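Long-range contacts in imidazolonepropionase (Unidentified, PDB 2Q09), which catalyses the hydrolysis of imidazolone-5-propanoate to N-formimidoyl-L-glutamate, the third step of the histidine degradation pathway: residues V108-R112 with V179-Y183; I131-T136 with L395-V400; T253-G259 with A276-V282. All blocks are in the same frame, centred on the assembly; numbering follows the deposited sequence.

Interaction 1: V108-R112 with V179-Y183; sequences VRATR and VPPEY
Glu182 meets the guanidinium of Arg112 at its edge. Both oxygens of the carboxylate lie near the guanidinium plane, and Pro180 CB also lies at the guanidinium's edge, 3.5 Å from Arg112 NH2. Pro181 approaches the group obliquely through its CD. The grip is an end-on, two-pronged salt bridge: Arg112 NH1 gives a 2.9 Å bond to Glu182 OE2, and Arg112 NH2 a 3.0 Å bond to Glu182 OE1, nearly straight at 169°. Each oxygen is met on its syn side. The two planes are still turned 34° apart, so the fork is twisted rather than flat. Arg112 gets there with a chain extended from CG to NE, while Glu182 bends at its second torsion (chi2 79°), which turns the carboxylate toward NH1 and NH2. Arg109, also on the helix, slides past Pro181 in the opposite sense, its NH2 3.9 Å from Pro181 CG. A methionine in place of Arg112 would probably leave the Glu182 carboxylate without its charged mate and free to swing toward solvent. Arg112 also donates from NE to Gly145 O and from NH2 to Leu146 O. Helix 104-113 is thereby tied at once to the loop between strand 135-141 and helix 148-164, just past the inhibitor-contacting Tyr144, and to the 3-10 turn between strand 168-176 and helix 187-204.

Interaction 2: I131-T136 with L395-V400; sequences IREGVT and LVSRVV
The guanidinium of Arg398 lies between hydrocarbon groups of Ile131 and Thr136, while its edge donates to a main-chain carbonyl. Ile131 lies over one face, with CG2 3.7 Å above the plane and over its centre and CG1 near NH2. Over the opposite face comes the Thr136 methyl, CG2, 3.9 Å from Arg398 NH2. In the plane itself, Arg398 NH2 points at Val135 O, 2.8 Å away, along an almost straight N-H line (174°); on the acceptor's side the donor is tilted 20° from the carbonyl plane. The reach comes from a chain extended as far as NE: CG stands anti to the backbone N (chi1 177°), and the methylenes run straight on. NH2 has a second acceptor in Pro166 O, so this one nitrogen joins the segment 131-136 to the chain leading into strand 168-176.

Strand 135-141 belongs to the barrel of this amidohydrolase, whereas strand 395-400 lies outside it, paired with strand 375-378 and interrupted by a classic beta bulge that sets Val396 and Ser397 opposite the single residue Val377. The contact therefore joins the barrel, at the turn from helix 116-133 into its strand, to the added beta structure. That turn is a Schellman motif closed by Gly134, whose backbone angles, phi positive, would push a side chain into the carbonyl O of Glu133. Leu395 packs over the helix end, CD1 lying 3.4 Å from Arg132 O and 3.7 Å from Gly134 N. At the far end of the contact, Val400 CG2 touches Thr136 CG2 at 3.6 Å, the two side chains passing in opposite directions, and Thr136 OG1 makes a weak hydrogen bond to Leu68 O.

Interaction 3: T253-G259 with A276-V282; sequences TLAANFG and ALAHRGV
Ala256 points its methyl toward helix 271-280, and Ala276 answers from the other side: the two CB atoms meet at 3.9 Å. These are neighbouring helices in the outer layer of the TIM barrel, one following strand 238-243 and the other strand 262-265, and they run in the same direction, 12° apart in the short segments compared here. With alanine against alanine, the axes come within 9.0 Å of each other. Leu277 adds CD2 beside the same methyl, and Val282, just past the helix end, brings CG2 to 3.9 Å from Ala256 CA. Ala276, Leu277 and Val282 all touch Ala256 CB.

Arg280 takes the polar end. Its chain leaves toward the other helix and then folds, bending at the second and third torsions (chi2 -56°, chi3 -58°), which lays the guanidinium across the final turn of helix 251-257. One of its faces sits over Ala256 O; Arg280 NH1 is 2.9 Å from Ala256 O, but the angle is too poor for a hydrogen bond. Asn257 O, at the guanidinium's edge, accepts a weak bond from NH1 instead. A positive group beside these helix-end carbonyls is likely to be electrostatically favourable. Arg280 NH2 passes 3.8 Å from Gly259 CA; that glycine, with positive phi, closes the helix as a Schellman motif, and Gly281 ends the partner helix in the same way. A water completes the join, donating to Asn257 OD1 at 2.7 Å and accepting from Arg280 NH1 at 2.6 Å.

All three contacts lean on an arginine, but each uses it differently. Interaction 1 is a surface contact, where a helix meets a loop and the arginine finds a carboxylate; its Arg112 side chain lies about 7 Å from that of Tyr144, which lines the inhibitor pocket. Interaction 2 is more buried and lies across the chain's centre from interaction 1, their centres 36 Å apart; here the arginine is sandwiched by hydrocarbon and bonded through NH2 to backbone carbonyls, joining barrel to added strands. Interaction 3, also partly buried, is nested in the chain loop that interaction 2 closes, and joins two adjacent barrel helices through small apolar side chains, its exposed arginine lying over the helix end.

Interaction 1: V108-R112 with V179-Y183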
ATOM      1  N   VAL A 108      -0.513  -9.291 -18.394  1.00 21.82           N
ATOM      2  CA  VAL A 108      -1.890  -8.977 -18.755  1.00 23.02           C
ATOM      3  C   VAL A 108      -2.572 -10.182 -19.413  1.00 22.24           C
ATOM      4  O   VAL A 108      -3.700 -10.549 -19.070  1.00 22.02           O
ATOM      5  CB  VAL A 108      -1.947  -7.775 -19.718  1.00 22.24           C
ATOM      6  CG1 VAL A 108      -3.381  -7.569 -20.211  1.00 22.46           C
ATOM      7  CG2 VAL A 108      -1.464  -6.522 -19.003  1.00 20.60           C
ATOM      8  N   ARG A 109      -1.884 -10.818 -20.354  1.00 23.64           N
ATOM      9  CA  ARG A 109      -2.466 -11.979 -21.018  1.00 25.19           C
ATOM     10  C   ARG A 109      -2.689 -13.123 -20.028  1.00 24.38           C
ATOM     11  O   ARG A 109      -3.740 -13.769 -20.033  1.00 23.52           O
ATOM     12  CB  ARG A 109      -1.564 -12.444 -22.165  1.00 28.50           C
ATOM     13  CG  ARG A 109      -1.389 -11.402 -23.273  1.00 34.23           C
ATOM     14  CD  ARG A 109      -0.670 -12.001 -24.466  1.00 39.51           C
ATOM     15  NE  ARG A 109      -0.297 -11.019 -25.484  1.00 42.63           N
ATOM     16  CZ  ARG A 109      -1.140 -10.194 -26.091  1.00 44.78           C
ATOM     17  NH1 ARG A 109      -2.430 -10.211 -25.788  1.00 46.06           N
ATOM     18  NH2 ARG A 109      -0.697  -9.352 -27.014  1.00 45.23           N
ATOM     19  N   ALA A 110      -1.703 -13.375 -19.180  1.00 22.74           N
ATOM     20  CA  ALA A 110      -1.829 -14.443 -18.198  1.00 23.07           C
ATOM     21  C   ALA A 110      -2.969 -14.153 -17.221  1.00 21.96           C
ATOM     22  O   ALA A 110      -3.717 -15.056 -16.836  1.00 21.27           O
ATOM     23  CB  ALA A 110      -0.515 -14.613 -17.431  1.00 22.08           C
ATOM     24  N   THR A 111      -3.097 -12.893 -16.808  1.00 21.54           N
ATOM     25  CA  THR A 111      -4.136 -12.525 -15.850  1.00 21.49           C
ATOM     26  C   THR A 111      -5.532 -12.538 -16.483  1.00 22.30           C
ATOM     27  O   THR A 111      -6.498 -12.947 -15.842  1.00 22.17           O
ATOM     28  CB  THR A 111      -3.841 -11.148 -15.211  1.00 22.39           C
ATOM     29  OG1 THR A 111      -2.567 -11.201 -14.554  1.00 21.51           O
ATOM     30  CG2 THR A 111      -4.901 -10.785 -14.173  1.00 21.48           C
ATOM     31  N   ARG A 112      -5.642 -12.114 -17.738  1.00 23.24           N
ATOM     32  CA  ARG A 112      -6.940 -12.146 -18.421  1.00 22.91           C
ATOM     33  C   ARG A 112      -7.381 -13.601 -18.552  1.00 24.36           C
ATOM     34  O   ARG A 112      -8.548 -13.942 -18.354  1.00 22.95           O
ATOM     35  CB  ARG A 112      -6.838 -11.579 -19.830  1.00 22.24           C
ATOM     36  CG  ARG A 112      -6.657 -10.089 -19.941  1.00 20.39           C
ATOM     37  CD  ARG A 112      -6.488  -9.739 -21.411  1.00 21.04           C
ATOM     38  NE  ARG A 112      -6.586  -8.307 -21.656  1.00 22.44           N
ATOM     39  CZ  ARG A 112      -6.541  -7.764 -22.866  1.00 21.95           C
ATOM     40  NH1 ARG A 112      -6.388  -8.552 -23.926  1.00 23.05           N
ATOM     41  NH2 ARG A 112      -6.687  -6.453 -23.022  1.00 21.54           N
ATOM     42  N   VAL A 179      -1.931   0.881 -22.090  1.00 33.55           N
ATOM     43  CA  VAL A 179      -2.939   0.787 -23.144  1.00 33.19           C
ATOM     44  C   VAL A 179      -2.982  -0.659 -23.638  1.00 32.43           C
ATOM     45  O   VAL A 179      -1.964  -1.212 -24.065  1.00 32.32           O
ATOM     46  CB  VAL A 179      -2.592   1.722 -24.340  1.00 34.29           C
ATOM     47  CG1 VAL A 179      -3.549   1.490 -25.492  1.00 33.27           C
ATOM     48  CG2 VAL A 179      -2.661   3.178 -23.885  1.00 34.14           C
ATOM     49  N   PRO A 180      -4.155  -1.308 -23.567  1.00 31.88           N
ATOM     50  CA  PRO A 180      -4.210  -2.694 -24.038  1.00 31.28           C
ATOM     51  C   PRO A 180      -3.918  -2.806 -25.533  1.00 31.37           C
ATOM     52  O   PRO A 180      -4.013  -1.821 -26.266  1.00 31.63           O
ATOM     53  CB  PRO A 180      -5.630  -3.132 -23.671  1.00 30.37           C
ATOM     54  CG  PRO A 180      -6.407  -1.863 -23.682  1.00 30.30           C
ATOM     55  CD  PRO A 180      -5.456  -0.883 -23.025  1.00 30.82           C
ATOM     56  N   PRO A 181      -3.544  -4.012 -25.995  1.00 32.07           N
ATOM     57  CA  PRO A 181      -3.229  -4.274 -27.407  1.00 32.38           C
ATOM     58  C   PRO A 181      -4.336  -3.847 -28.362  1.00 33.16           C
ATOM     59  O   PRO A 181      -4.073  -3.302 -29.436  1.00 34.18           O
ATOM     60  CB  PRO A 181      -3.014  -5.783 -27.435  1.00 33.04           C
ATOM     61  CG  PRO A 181      -2.468  -6.063 -26.068  1.00 32.63           C
ATOM     62  CD  PRO A 181      -3.359  -5.228 -25.183  1.00 31.17           C
ATOM     63  N   GLU A 182      -5.578  -4.092 -27.959  1.00 32.28           N
ATOM     64  CA  GLU A 182      -6.735  -3.764 -28.782  1.00 32.95           C
ATOM     65  C   GLU A 182      -6.895  -2.266 -29.055  1.00 34.38           C
ATOM     66  O   GLU A 182      -7.606  -1.874 -29.972  1.00 33.57           O
ATOM     67  CB  GLU A 182      -8.012  -4.308 -28.127  1.00 31.34           C
ATOM     68  CG  GLU A 182      -8.044  -5.815 -27.909  1.00 28.45           C
ATOM     69  CD  GLU A 182      -7.245  -6.274 -26.698  1.00 28.23           C
ATOM     70  OE1 GLU A 182      -6.913  -5.433 -25.831  1.00 27.52           O
ATOM     71  OE2 GLU A 182      -6.964  -7.489 -26.600  1.00 26.23           O
ATOM     72  N   TYR A 183      -6.235  -1.432 -28.254  1.00 34.03           N
ATOM     73  CA  TYR A 183      -6.313   0.022 -28.412  1.00 35.55           C
ATOM     74  C   TYR A 183      -4.962   0.633 -28.758  1.00 37.17           C
ATOM     75  O   TYR A 183      -4.807   1.849 -28.738  1.00 37.25           O
ATOM     76  CB  TYR A 183      -6.806   0.677 -27.123  1.00 33.67           C
ATOM     77  CG  TYR A 183      -8.222   0.337 -26.743  1.00 34.36           C
ATOM     78  CD1 TYR A 183      -9.280   1.177 -27.086  1.00 35.50           C
ATOM     79  CD2 TYR A 183      -8.502  -0.820 -26.028  1.00 33.16           C
ATOM     80  CE1 TYR A 183     -10.585   0.869 -26.720  1.00 37.08           C
ATOM     81  CE2 TYR A 183      -9.804  -1.139 -25.655  1.00 35.94           C
ATOM     82  CZ  TYR A 183     -10.839  -0.290 -26.004  1.00 36.61           C
ATOM     83  OH  TYR A 183     -12.128  -0.590 -25.634  1.00 39.74           O
TER

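Interaction 2: I131-T136 with L395-V400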
ATOM      1  N   ILE A 131       0.518 -10.972   6.102  1.00 21.48           N
ATOM      2  CA  ILE A 131      -0.172 -11.143   7.380  1.00 22.64           C
ATOM      3  C   ILE A 131       0.791 -11.477   8.522  1.00 23.30           C
ATOM      4  O   ILE A 131       0.761 -10.834   9.575  1.00 22.67           O
ATOM      5  CB  ILE A 131      -1.258 -12.256   7.275  1.00 23.34           C
ATOM      6  CG1 ILE A 131      -2.567 -11.686   6.696  1.00 25.01           C
ATOM      7  CG2 ILE A 131      -1.590 -12.819   8.662  1.00 22.74           C
ATOM      8  CD1 ILE A 131      -2.387 -10.733   5.552  1.00 33.57           C
ATOM      9  N   ARG A 132       1.653 -12.463   8.317  1.00 21.96           N
ATOM     10  CA  ARG A 132       2.587 -12.840   9.370  1.00 23.74           C
ATOM     11  C   ARG A 132       3.661 -11.795   9.669  1.00 23.86           C
ATOM     12  O   ARG A 132       4.320 -11.870  10.709  1.00 23.93           O
ATOM     13  CB  ARG A 132       3.217 -14.192   9.057  1.00 24.89           C
ATOM     14  CG  ARG A 132       4.030 -14.236   7.793  1.00 25.82           C
ATOM     15  CD  ARG A 132       4.341 -15.677   7.428  1.00 27.72           C
ATOM     16  NE  ARG A 132       5.302 -15.757   6.336  1.00 27.70           N
ATOM     17  CZ  ARG A 132       5.567 -16.864   5.652  1.00 28.65           C
ATOM     18  NH1 ARG A 132       4.938 -17.994   5.946  1.00 26.99           N
ATOM     19  NH2 ARG A 132       6.464 -16.836   4.678  1.00 27.79           N
ATOM     20  N   GLU A 133       3.842 -10.831   8.770  1.00 22.68           N
ATOM     21  CA  GLU A 133       4.805  -9.758   8.998  1.00 23.37           C
ATOM     22  C   GLU A 133       4.150  -8.689   9.861  1.00 24.03           C
ATOM     23  O   GLU A 133       4.820  -7.779  10.347  1.00 26.03           O
ATOM     24  CB  GLU A 133       5.235  -9.082   7.696  1.00 23.68           C
ATOM     25  CG  GLU A 133       6.143  -9.877   6.803  1.00 27.23           C
ATOM     26  CD  GLU A 133       6.912  -8.983   5.835  1.00 27.69           C
ATOM     27  OE1 GLU A 133       6.331  -7.994   5.344  1.00 28.62           O
ATOM     28  OE2 GLU A 133       8.094  -9.276   5.562  1.00 28.93           O
ATOM     29  N   GLY A 134       2.831  -8.775  10.011  1.00 22.80           N
ATOM     30  CA  GLY A 134       2.119  -7.796  10.811  1.00 21.83           C
ATOM     31  C   GLY A 134       1.260  -6.832  10.004  1.00 19.80           C
ATOM     32  O   GLY A 134       0.752  -5.858  10.551  1.00 19.25           O
ATOM     33  N   VAL A 135       1.085  -7.088   8.711  1.00 18.60           N
ATOM     34  CA  VAL A 135       0.262  -6.194   7.893  1.00 19.56           C
ATOM     35  C   VAL A 135      -1.216  -6.480   8.170  1.00 19.55           C
ATOM     36  O   VAL A 135      -1.669  -7.616   8.034  1.00 21.41           O
ATOM     37  CB  VAL A 135       0.539  -6.385   6.390  1.00 20.92           C
ATOM     38  CG1 VAL A 135      -0.390  -5.484   5.570  1.00 18.35           C
ATOM     39  CG2 VAL A 135       2.004  -6.034   6.077  1.00 20.49           C
ATOM     40  N   THR A 136      -1.962  -5.454   8.565  1.00 19.62           N
ATOM     41  CA  THR A 136      -3.377  -5.629   8.885  1.00 20.90           C
ATOM     42  C   THR A 136      -4.296  -4.945   7.883  1.00 20.75           C
ATOM     43  O   THR A 136      -5.503  -5.184   7.875  1.00 21.46           O
ATOM     44  CB  THR A 136      -3.676  -5.129  10.308  1.00 21.18           C
ATOM     45  OG1 THR A 136      -3.155  -3.804  10.468  1.00 22.56           O
ATOM     46  CG2 THR A 136      -3.031  -6.058  11.332  1.00 21.56           C
ATOM     47  N   LEU A 395       5.583 -12.033  15.639  1.00 23.15           N
ATOM     48  CA  LEU A 395       4.302 -11.670  16.230  1.00 24.49           C
ATOM     49  C   LEU A 395       3.888 -12.619  17.343  1.00 25.15           C
ATOM     50  O   LEU A 395       3.969 -13.835  17.196  1.00 24.08           O
ATOM     51  CB  LEU A 395       3.205 -11.645  15.169  1.00 22.65           C
ATOM     52  CG  LEU A 395       3.290 -10.536  14.120  1.00 23.59           C
ATOM     53  CD1 LEU A 395       2.191 -10.744  13.085  1.00 20.80           C
ATOM     54  CD2 LEU A 395       3.164  -9.185  14.794  1.00 21.69           C
ATOM     55  N   VAL A 396       3.460 -12.052  18.461  1.00 27.09           N
ATOM     56  CA  VAL A 396       2.994 -12.842  19.591  1.00 27.56           C
ATOM     57  C   VAL A 396       1.471 -12.769  19.539  1.00 28.78           C
ATOM     58  O   VAL A 396       0.765 -13.697  19.947  1.00 29.05           O
ATOM     59  CB  VAL A 396       3.492 -12.255  20.931  1.00 28.79           C
ATOM     60  CG1 VAL A 396       2.667 -12.798  22.080  1.00 29.25           C
ATOM     61  CG2 VAL A 396       4.964 -12.600  21.135  1.00 28.71           C
ATOM     62  N   SER A 397       0.977 -11.656  19.007  1.00 27.66           N
ATOM     63  CA  SER A 397      -0.457 -11.437  18.889  1.00 27.02           C
ATOM     64  C   SER A 397      -0.720 -10.459  17.750  1.00 26.62           C
ATOM     65  O   SER A 397      -0.020  -9.453  17.609  1.00 26.67           O
ATOM     66  CB  SER A 397      -1.011 -10.884  20.210  1.00 29.23           C
ATOM     67  OG  SER A 397      -2.408 -10.655  20.140  1.00 34.06           O
ATOM     68  N   ARG A 398      -1.719 -10.763  16.928  1.00 25.35           N
ATOM     69  CA  ARG A 398      -2.077  -9.907  15.801  1.00 24.33           C
ATOM     70  C   ARG A 398      -3.572  -9.656  15.896  1.00 24.76           C
ATOM     71  O   ARG A 398      -4.380 -10.534  15.599  1.00 24.74           O
ATOM     72  CB  ARG A 398      -1.731 -10.588  14.466  1.00 23.66           C
ATOM     73  CG  ARG A 398      -2.134  -9.784  13.227  1.00 21.37           C
ATOM     74  CD  ARG A 398      -1.653 -10.481  11.945  1.00 22.52           C
ATOM     75  NE  ARG A 398      -2.118  -9.786  10.749  1.00 22.45           N
ATOM     76  CZ  ARG A 398      -3.347  -9.888  10.258  1.00 23.72           C
ATOM     77  NH1 ARG A 398      -4.249 -10.669  10.848  1.00 22.94           N
ATOM     78  NH2 ARG A 398      -3.684  -9.193   9.183  1.00 22.92           N
ATOM     79  N   VAL A 399      -3.931  -8.447  16.314  1.00 25.09           N
ATOM     80  CA  VAL A 399      -5.322  -8.077  16.503  1.00 24.15           C
ATOM     81  C   VAL A 399      -5.871  -7.174  15.412  1.00 24.74           C
ATOM     82  O   VAL A 399      -5.284  -6.138  15.090  1.00 22.91           O
ATOM     83  CB  VAL A 399      -5.506  -7.381  17.868  1.00 23.89           C
ATOM     84  CG1 VAL A 399      -6.946  -6.915  18.032  1.00 25.28           C
ATOM     85  CG2 VAL A 399      -5.132  -8.336  18.980  1.00 25.02           C
ATOM     86  N   VAL A 400      -7.007  -7.581  14.846  1.00 23.80           N
ATOM     87  CA  VAL A 400      -7.669  -6.817  13.800  1.00 25.37           C
ATOM     88  C   VAL A 400      -9.128  -6.642  14.217  1.00 27.79           C
ATOM     89  O   VAL A 400      -9.825  -7.619  14.498  1.00 28.46           O
ATOM     90  CB  VAL A 400      -7.579  -7.547  12.438  1.00 25.95           C
ATOM     91  CG1 VAL A 400      -8.353  -6.789  11.382  1.00 26.47           C
ATOM     92  CG2 VAL A 400      -6.110  -7.686  12.030  1.00 26.53           C
TER

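Interaction 3: T253-G259 with A276-V282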
ATOM      1  N   THR A 253       1.541  17.445  -9.634  1.00 37.49           N
ATOM      2  CA  THR A 253       0.819  18.701  -9.425  1.00 37.30           C
ATOM      3  C   THR A 253      -0.647  18.563  -9.823  1.00 37.01           C
ATOM      4  O   THR A 253      -1.525  19.165  -9.208  1.00 38.01           O
ATOM      5  CB  THR A 253       1.456  19.854 -10.228  1.00 38.10           C
ATOM      6  OG1 THR A 253       2.782  20.095  -9.737  1.00 37.04           O
ATOM      7  CG2 THR A 253       0.624  21.126 -10.092  1.00 36.89           C
ATOM      8  N   LEU A 254      -0.909  17.769 -10.854  1.00 36.62           N
ATOM      9  CA  LEU A 254      -2.278  17.549 -11.305  1.00 35.99           C
ATOM     10  C   LEU A 254      -3.030  16.774 -10.229  1.00 35.76           C
ATOM     11  O   LEU A 254      -4.143  17.138  -9.836  1.00 34.12           O
ATOM     12  CB  LEU A 254      -2.278  16.755 -12.613  1.00 35.71           C
ATOM     13  CG  LEU A 254      -3.639  16.276 -13.130  1.00 35.66           C
ATOM     14  CD1 LEU A 254      -4.527  17.468 -13.472  1.00 34.95           C
ATOM     15  CD2 LEU A 254      -3.421  15.403 -14.355  1.00 35.44           C
ATOM     16  N   ALA A 255      -2.409  15.700  -9.753  1.00 35.57           N
ATOM     17  CA  ALA A 255      -3.004  14.869  -8.717  1.00 35.41           C
ATOM     18  C   ALA A 255      -3.289  15.700  -7.473  1.00 35.42           C
ATOM     19  O   ALA A 255      -4.350  15.570  -6.858  1.00 35.64           O
ATOM     20  CB  ALA A 255      -2.069  13.707  -8.378  1.00 35.31           C
ATOM     21  N   ALA A 256      -2.344  16.558  -7.103  1.00 35.83           N
ATOM     22  CA  ALA A 256      -2.521  17.405  -5.930  1.00 36.71           C
ATOM     23  C   ALA A 256      -3.718  18.337  -6.117  1.00 37.62           C
ATOM     24  O   ALA A 256      -4.445  18.622  -5.166  1.00 38.61           O
ATOM     25  CB  ALA A 256      -1.253  18.220  -5.669  1.00 34.75           C
ATOM     26  N   ASN A 257      -3.926  18.811  -7.342  1.00 38.81           N
ATOM     27  CA  ASN A 257      -5.042  19.708  -7.622  1.00 39.90           C
ATOM     28  C   ASN A 257      -6.377  18.982  -7.592  1.00 40.30           C
ATOM     29  O   ASN A 257      -7.431  19.604  -7.492  1.00 40.06           O
ATOM     30  CB  ASN A 257      -4.859  20.390  -8.976  1.00 41.94           C
ATOM     31  CG  ASN A 257      -3.716  21.382  -8.975  1.00 43.66           C
ATOM     32  OD1 ASN A 257      -3.462  22.052  -7.973  1.00 45.14           O
ATOM     33  ND2 ASN A 257      -3.025  21.497 -10.102  1.00 44.63           N
ATOM     34  N   PHE A 258      -6.324  17.658  -7.673  1.00 38.61           N
ATOM     35  CA  PHE A 258      -7.520  16.830  -7.641  1.00 38.14           C
ATOM     36  C   PHE A 258      -7.729  16.246  -6.249  1.00 37.44           C
ATOM     37  O   PHE A 258      -8.628  15.435  -6.039  1.00 37.35           O
ATOM     38  CB  PHE A 258      -7.407  15.703  -8.675  1.00 37.72           C
ATOM     39  CG  PHE A 258      -8.049  16.026  -9.998  1.00 38.02           C
ATOM     40  CD1 PHE A 258      -9.421  15.877 -10.174  1.00 38.85           C
ATOM     41  CD2 PHE A 258      -7.286  16.493 -11.063  1.00 38.53           C
ATOM     42  CE1 PHE A 258     -10.025  16.190 -11.387  1.00 38.51           C
ATOM     43  CE2 PHE A 258      -7.883  16.812 -12.284  1.00 39.62           C
ATOM     44  CZ  PHE A 258      -9.259  16.655 -12.444  1.00 39.47           C
ATOM     45  N   GLY A 259      -6.892  16.663  -5.301  1.00 36.59           N
ATOM     46  CA  GLY A 259      -7.012  16.164  -3.943  1.00 34.64           C
ATOM     47  C   GLY A 259      -6.636  14.695  -3.825  1.00 33.68           C
ATOM     48  O   GLY A 259      -7.269  13.942  -3.083  1.00 32.95           O
ATOM     49  N   ALA A 276       3.171  21.702  -4.095  1.00 35.43           N
ATOM     50  CA  ALA A 276       1.766  21.384  -4.310  1.00 35.27           C
ATOM     51  C   ALA A 276       1.331  20.298  -3.342  1.00 35.29           C
ATOM     52  O   ALA A 276       0.250  20.373  -2.761  1.00 35.19           O
ATOM     53  CB  ALA A 276       1.548  20.920  -5.746  1.00 35.26           C
ATOM     54  N   LEU A 277       2.168  19.278  -3.178  1.00 33.74           N
ATOM     55  CA  LEU A 277       1.850  18.188  -2.266  1.00 33.09           C
ATOM     56  C   LEU A 277       1.700  18.706  -0.841  1.00 32.19           C
ATOM     57  O   LEU A 277       0.757  18.347  -0.142  1.00 32.33           O
ATOM     58  CB  LEU A 277       2.940  17.108  -2.315  1.00 32.45           C
ATOM     59  CG  LEU A 277       3.228  16.501  -3.694  1.00 33.03           C
ATOM     60  CD1 LEU A 277       4.062  15.239  -3.526  1.00 33.43           C
ATOM     61  CD2 LEU A 277       1.924  16.173  -4.405  1.00 32.73           C
ATOM     62  N   ALA A 278       2.634  19.547  -0.411  1.00 31.80           N
ATOM     63  CA  ALA A 278       2.608  20.105   0.937  1.00 33.57           C
ATOM     64  C   ALA A 278       1.323  20.882   1.194  1.00 34.73           C
ATOM     65  O   ALA A 278       0.711  20.764   2.250  1.00 36.08           O
ATOM     66  CB  ALA A 278       3.815  21.021   1.148  1.00 32.44           C
ATOM     67  N   HIS A 279       0.918  21.667   0.204  1.00 36.52           N
ATOM     68  CA  HIS A 279      -0.280  22.486   0.311  1.00 38.57           C
ATOM     69  C   HIS A 279      -1.593  21.704   0.305  1.00 38.79           C
ATOM     70  O   HIS A 279      -2.522  22.047   1.037  1.00 38.41           O
ATOM     71  CB  HIS A 279      -0.296  23.508  -0.825  1.00 40.70           C
ATOM     72  CG  HIS A 279      -1.474  24.423  -0.783  1.00 44.87           C
ATOM     73  ND1 HIS A 279      -1.676  25.326   0.242  1.00 45.49           N
ATOM     74  CD2 HIS A 279      -2.527  24.563  -1.622  1.00 45.64           C
ATOM     75  CE1 HIS A 279      -2.803  25.981   0.029  1.00 47.38           C
ATOM     76  NE2 HIS A 279      -3.341  25.537  -1.094  1.00 47.32           N
ATOM     77  N   ARG A 280      -1.677  20.662  -0.516  1.00 38.06           N
ATOM     78  CA  ARG A 280      -2.896  19.863  -0.608  1.00 37.49           C
ATOM     79  C   ARG A 280      -2.907  18.653   0.325  1.00 36.15           C
ATOM     80  O   ARG A 280      -3.807  17.823   0.268  1.00 35.46           O
ATOM     81  CB  ARG A 280      -3.115  19.407  -2.056  1.00 39.23           C
ATOM     82  CG  ARG A 280      -3.277  20.546  -3.063  1.00 41.85           C
ATOM     83  CD  ARG A 280      -4.410  21.479  -2.671  1.00 45.13           C
ATOM     84  NE  ARG A 280      -5.688  20.781  -2.558  1.00 49.62           N
ATOM     85  CZ  ARG A 280      -6.502  20.525  -3.576  1.00 51.07           C
ATOM     86  NH1 ARG A 280      -6.187  20.913  -4.799  1.00 52.39           N
ATOM     87  NH2 ARG A 280      -7.630  19.866  -3.371  1.00 52.28           N
ATOM     88  N   GLY A 281      -1.899  18.559   1.184  1.00 34.86           N
ATOM     89  CA  GLY A 281      -1.819  17.457   2.129  1.00 32.27           C
ATOM     90  C   GLY A 281      -1.784  16.077   1.495  1.00 31.22           C
ATOM     91  O   GLY A 281      -2.343  15.125   2.038  1.00 30.84           O
ATOM     92  N   VAL A 282      -1.125  15.968   0.348  1.00 28.96           N
ATOM     93  CA  VAL A 282      -1.013  14.698  -0.353  1.00 26.98           C
ATOM     94  C   VAL A 282       0.140  13.900   0.262  1.00 25.57           C
ATOM     95  O   VAL A 282       1.151  14.472   0.669  1.00 23.43           O
ATOM     96  CB  VAL A 282      -0.744  14.937  -1.866  1.00 27.67           C
ATOM     97  CG1 VAL A 282      -0.626  13.617  -2.606  1.00 26.36           C
ATOM     98  CG2 VAL A 282      -1.872  15.784  -2.459  1.00 28.87           C
TER
HETATM   99  O   HOH W   1      -4.668  22.801  -5.676  1.00 52.83           O